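Local structure of isochorismatase hydrolase (Alkaliphilus metalliredigens, 3HB7) at residues R46-G50 / D51-L55; V148-S152 / D153-S157. The protein belongs to the isochorismatase family and probably acts as a hydrolase. All coordinates share one frame; numbering follows the deposited sequence.

Contact 1 (R46-G50 / D51-L55); sequences RGREG and DDIHL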
loop_
_atom_site.group_PDB
_atom_site.type_symbol
_atom_site.label_atom_id
_atom_site.label_comp_id
_atom_site.label_asym_id
_atom_site.label_seq_id
_atom_site.Cartn_x
_atom_site.Cartn_y
_atom_site.Cartn_z
ATOM N N ARG E 46 16.755 38.554 36.266
ATOM C CA ARG E 46 16.582 39.963 36.514
ATOM C C ARG E 46 16.741 40.229 37.997
ATOM O O ARG E 46 17.362 41.184 38.429
ATOM C CB ARG E 46 15.203 40.367 36.042
ATOM C CG ARG E 46 15.146 40.669 34.591
ATOM C CD ARG E 46 13.872 40.206 33.973
ATOM N NE ARG E 46 13.753 40.739 32.633
ATOM C CZ ARG E 46 12.623 40.883 31.971
ATOM N NH1 ARG E 46 11.484 40.527 32.501
ATOM N NH2 ARG E 46 12.643 41.382 30.766
ATOM N N GLY E 47 16.214 39.307 38.776
ATOM C CA GLY E 47 16.331 39.333 40.211
ATOM C C GLY E 47 17.760 39.242 40.659
ATOM O O GLY E 47 18.112 39.786 41.667
ATOM N N ARG E 48 18.592 38.562 39.902
ATOM C CA ARG E 48 19.907 38.229 40.393
ATOM C C ARG E 48 20.741 39.446 40.661
ATOM O O ARG E 48 20.845 40.325 39.847
ATOM C CB ARG E 48 20.640 37.350 39.381
ATOM C CG ARG E 48 21.346 36.164 39.962
ATOM C CD ARG E 48 22.136 35.488 38.894
ATOM N NE ARG E 48 23.399 34.966 39.373
ATOM C CZ ARG E 48 24.549 35.597 39.231
ATOM N NH1 ARG E 48 24.592 36.783 38.650
ATOM N NH2 ARG E 48 25.653 35.053 39.687
ATOM N N GLU E 49 21.360 39.487 41.818
ATOM C CA GLU E 49 22.318 40.519 42.078
ATOM C C GLU E 49 23.489 40.201 41.229
ATOM O O GLU E 49 23.790 39.057 41.021
ATOM C CB GLU E 49 22.761 40.518 43.527
ATOM C CG GLU E 49 23.469 41.788 43.917
ATOM C CD GLU E 49 24.925 41.572 44.240
ATOM O OE1 GLU E 49 25.557 40.690 43.634
ATOM O OE2 GLU E 49 25.441 42.288 45.114
ATOM N N GLY E 50 24.170 41.226 40.764
ATOM C CA GLY E 50 25.348 41.044 39.953
ATOM C C GLY E 50 25.092 40.982 38.467
ATOM O O GLY E 50 23.965 41.080 38.016
ATOM N N ASP E 51 26.169 40.877 37.715
ATOM C CA ASP E 51 26.084 40.876 36.279
ATOM C C ASP E 51 26.564 39.600 35.603
ATOM O O ASP E 51 27.008 39.633 34.483
ATOM C CB ASP E 51 26.825 42.062 35.725
ATOM C CG ASP E 51 26.216 42.554 34.477
ATOM O OD1 ASP E 51 25.078 42.142 34.206
ATOM O OD2 ASP E 51 26.863 43.340 33.770
ATOM N N ASP E 52 26.508 38.495 36.314
ATOM C CA ASP E 52 27.004 37.239 35.809
ATOM C C ASP E 52 26.233 36.721 34.603
ATOM O O ASP E 52 26.798 36.108 33.736
ATOM C CB ASP E 52 27.042 36.204 36.925
ATOM C CG ASP E 52 28.213 36.385 37.831
ATOM O OD1 ASP E 52 28.857 37.434 37.754
ATOM O OD2 ASP E 52 28.493 35.483 38.618
ATOM N N ILE E 53 24.933 36.969 34.582
ATOM C CA ILE E 53 24.082 36.476 33.532
ATOM C C ILE E 53 23.276 37.517 32.784
ATOM O O ILE E 53 22.483 38.212 33.358
ATOM C CB ILE E 53 23.164 35.440 34.082
ATOM C CG1 ILE E 53 24.015 34.285 34.577
ATOM C CG2 ILE E 53 22.218 34.999 33.030
ATOM C CD1 ILE E 53 23.410 33.453 35.624
ATOM N N HIS E 54 23.483 37.584 31.475
ATOM C CA HIS E 54 22.833 38.556 30.631
ATOM C C HIS E 54 21.702 37.955 29.849
ATOM O O HIS E 54 21.740 36.813 29.504
ATOM C CB HIS E 54 23.798 39.110 29.615
ATOM C CG HIS E 54 24.948 39.857 30.195
ATOM N ND1 HIS E 54 25.548 40.906 29.544
ATOM C CD2 HIS E 54 25.631 39.691 31.344
ATOM C CE1 HIS E 54 26.541 41.365 30.272
ATOM N NE2 HIS E 54 26.613 40.646 31.370
ATOM N N LEU E 55 20.719 38.771 29.530
ATOM C CA LEU E 55 19.643 38.377 28.670
ATOM C C LEU E 55 19.837 39.064 27.340
ATOM O O LEU E 55 20.053 40.250 27.300
ATOM C CB LEU E 55 18.329 38.842 29.247
ATOM C CG LEU E 55 17.614 37.972 30.251
ATOM C CD1 LEU E 55 16.167 38.343 30.291
ATOM C CD2 LEU E 55 17.791 36.547 29.906
#
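R48 and D52 form a salt bridge across the loop that joins helix 35-47 to strand 53-60. The bond runs from R48 NH2 to D52 OD2, 3.1 Å, with an N-H...O angle of 145°. It is not a flat, two-pronged pairing: OD2 is met from above the carboxylate plane, and the guanidinium and carboxylate planes are 29° apart. The other terminal nitrogen, R48 NH1, lies 3.1 Å from D52 CB, so the guanidinium sits against the stem of the aspartate as well as its charged end. One face of the same guanidinium receives I53 CD1, 4.0 Å from R48 NE and displaced toward the rim of the group. A bend at chi3 (143°) turns the R48 guanidinium toward these two residues. Shortening R48 to an alanine would remove the guanidinium, and D52 OD2 would probably lose its salt-bridge partner while I53 CD1 lost the flat group lying over it. Farther along, L55 CD1 touches R46 NE at 4.1 Å, the two side chains crossing at about a right angle, while R46 NH2 bonds to the carbonyl of Y90 and forms a salt bridge with E95. W186 of helix 179-187 packs against R48, D52 and I53. The backbone changes course here: R48 is the first residue after the helix to leave helical angles, and G50 takes a positive phi, where a side chain would jam against the carbonyl oxygen of E49. This is an alpha-to-beta connection of the parallel alpha/beta fold of the isochorismatase family, delivering the chain into strand 53-60 beside strand 8-13.

Contact 2 (V148-S152 / D153-S157); sequences VITLS and DGTAS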
loop_
_atom_site.group_PDB
_atom_site.type_symbol
_atom_site.label_atom_id
_atom_site.label_comp_id
_atom_site.label_asym_id
_atom_site.label_seq_id
_atom_site.Cartn_x
_atom_site.Cartn_y
_atom_site.Cartn_z
ATOM N N VAL E 148 28.113 25.941 25.143
ATOM C CA VAL E 148 26.699 26.009 24.842
ATOM C C VAL E 148 25.829 25.166 25.735
ATOM O O VAL E 148 26.084 24.026 25.935
ATOM C CB VAL E 148 26.435 25.588 23.389
ATOM C CG1 VAL E 148 25.063 25.912 22.989
ATOM C CG2 VAL E 148 27.407 26.226 22.474
ATOM N N ILE E 149 24.770 25.756 26.239
ATOM C CA ILE E 149 23.804 25.053 27.027
ATOM C C ILE E 149 22.452 25.190 26.381
ATOM O O ILE E 149 22.091 26.239 25.939
ATOM C CB ILE E 149 23.760 25.592 28.466
ATOM C CG1 ILE E 149 24.910 25.044 29.263
ATOM C CG2 ILE E 149 22.555 25.170 29.177
ATOM C CD1 ILE E 149 25.227 25.860 30.419
ATOM N N THR E 150 21.706 24.103 26.331
ATOM C CA THR E 150 20.381 24.115 25.757
ATOM C C THR E 150 19.375 23.764 26.813
ATOM O O THR E 150 19.487 22.750 27.447
ATOM C CB THR E 150 20.218 23.050 24.686
ATOM O OG1 THR E 150 21.323 23.060 23.808
ATOM C CG2 THR E 150 19.001 23.290 23.919
ATOM N N LEU E 151 18.359 24.580 26.959
ATOM C CA LEU E 151 17.385 24.353 27.983
ATOM C C LEU E 151 16.208 23.601 27.436
ATOM O O LEU E 151 15.426 24.140 26.707
ATOM C CB LEU E 151 16.909 25.682 28.518
ATOM C CG LEU E 151 17.500 26.221 29.799
ATOM C CD1 LEU E 151 18.870 25.759 29.998
ATOM C CD2 LEU E 151 17.443 27.697 29.792
ATOM N N SER E 152 16.082 22.352 27.849
ATOM C CA SER E 152 15.116 21.426 27.303
ATOM C C SER E 152 13.694 21.855 27.496
ATOM O O SER E 152 12.905 21.707 26.625
ATOM C CB SER E 152 15.329 20.026 27.849
ATOM O OG SER E 152 15.484 20.002 29.243
ATOM N N ASP E 153 13.352 22.397 28.637
ATOM C CA ASP E 153 12.016 22.922 28.793
ATOM C C ASP E 153 11.968 24.390 28.469
ATOM O O ASP E 153 10.935 25.007 28.528
ATOM C CB ASP E 153 11.444 22.617 30.168
ATOM C CG ASP E 153 12.370 22.977 31.277
ATOM O OD1 ASP E 153 13.545 23.246 31.048
ATOM O OD2 ASP E 153 11.914 22.985 32.415
ATOM N N GLY E 154 13.111 24.938 28.103
ATOM C CA GLY E 154 13.176 26.285 27.604
ATOM C C GLY E 154 13.010 26.430 26.108
ATOM O O GLY E 154 12.876 27.513 25.621
ATOM N N THR E 155 12.995 25.332 25.381
ATOM C CA THR E 155 12.922 25.388 23.937
ATOM C C THR E 155 11.732 24.599 23.437
ATOM O O THR E 155 11.270 23.705 24.091
ATOM C CB THR E 155 14.175 24.827 23.300
ATOM O OG1 THR E 155 14.533 23.618 23.944
ATOM C CG2 THR E 155 15.297 25.768 23.454
ATOM N N ALA E 156 11.237 24.958 22.279
ATOM C CA ALA E 156 10.072 24.333 21.752
ATOM C C ALA E 156 10.170 24.316 20.258
ATOM O O ALA E 156 10.987 24.977 19.704
ATOM C CB ALA E 156 8.866 25.067 22.182
ATOM N N SER E 157 9.282 23.584 19.623
ATOM C CA SER E 157 9.211 23.520 18.194
ATOM C C SER E 157 7.790 23.320 17.784
ATOM O O SER E 157 6.935 23.221 18.600
ATOM C CB SER E 157 10.067 22.407 17.626
ATOM O OG SER E 157 10.228 22.612 16.252
#
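D153 is, with S152, a central residue of the turn that brings G154 up to L151, at the corner where the chain leaves strand 147-151. Its carboxylate bonds outward, OD1 to the backbone N of V179 and OD2 to the hydroxyl of T178. At G154 the turn closes on L151: G154 N donates a weak hydrogen bond to L151 O, 2.8 Å long but bent to 127°. The glycine CA is also 3.9 Å from L151 CB, and a CB on G154 would clash with that atom. L151 to G154 form a type I beta turn, with 4.6 Å between L151 CA and G154 CA, which bends the chain round a corner at the C-terminal end of the parallel strand, the edge at which loops of alpha/beta folds commonly build their functional sites. T155 supplies a second grip on the same carbonyl, its OG1 donating to L151 O over 3.0 Å. The hydroxyl approaches from above the carbonyl plane, 39° out of it. A chi1 of 45° directs OG1 back to that oxygen, while T155 CG2 lies 3.6 Å from L151 O and 4.5 Å from T150 CG2.

Overall arrangement
Contact 2 is the more interior of the pair: its centre lies about 7 Å from the centre of the chain and four of its six touching residues are buried. Contact 1, about 16 Å out, has two buried residues among eight. Both reach the same parallel sheet, at different strands and opposite strand ends: 46-55 leads into strand 53-60, whereas 148-157 leaves strand 147-151. The chemistry follows their places. At the periphery a charged pair and aliphatic contacts to arginines hold the loop; inside, one backbone carbonyl gathers an amide and a hydroxyl. The centres of contact 1 and contact 2 are about 19 Å apart. The nearest atoms of contact 1 and contact 2 are about 9 Å apart and do not touch.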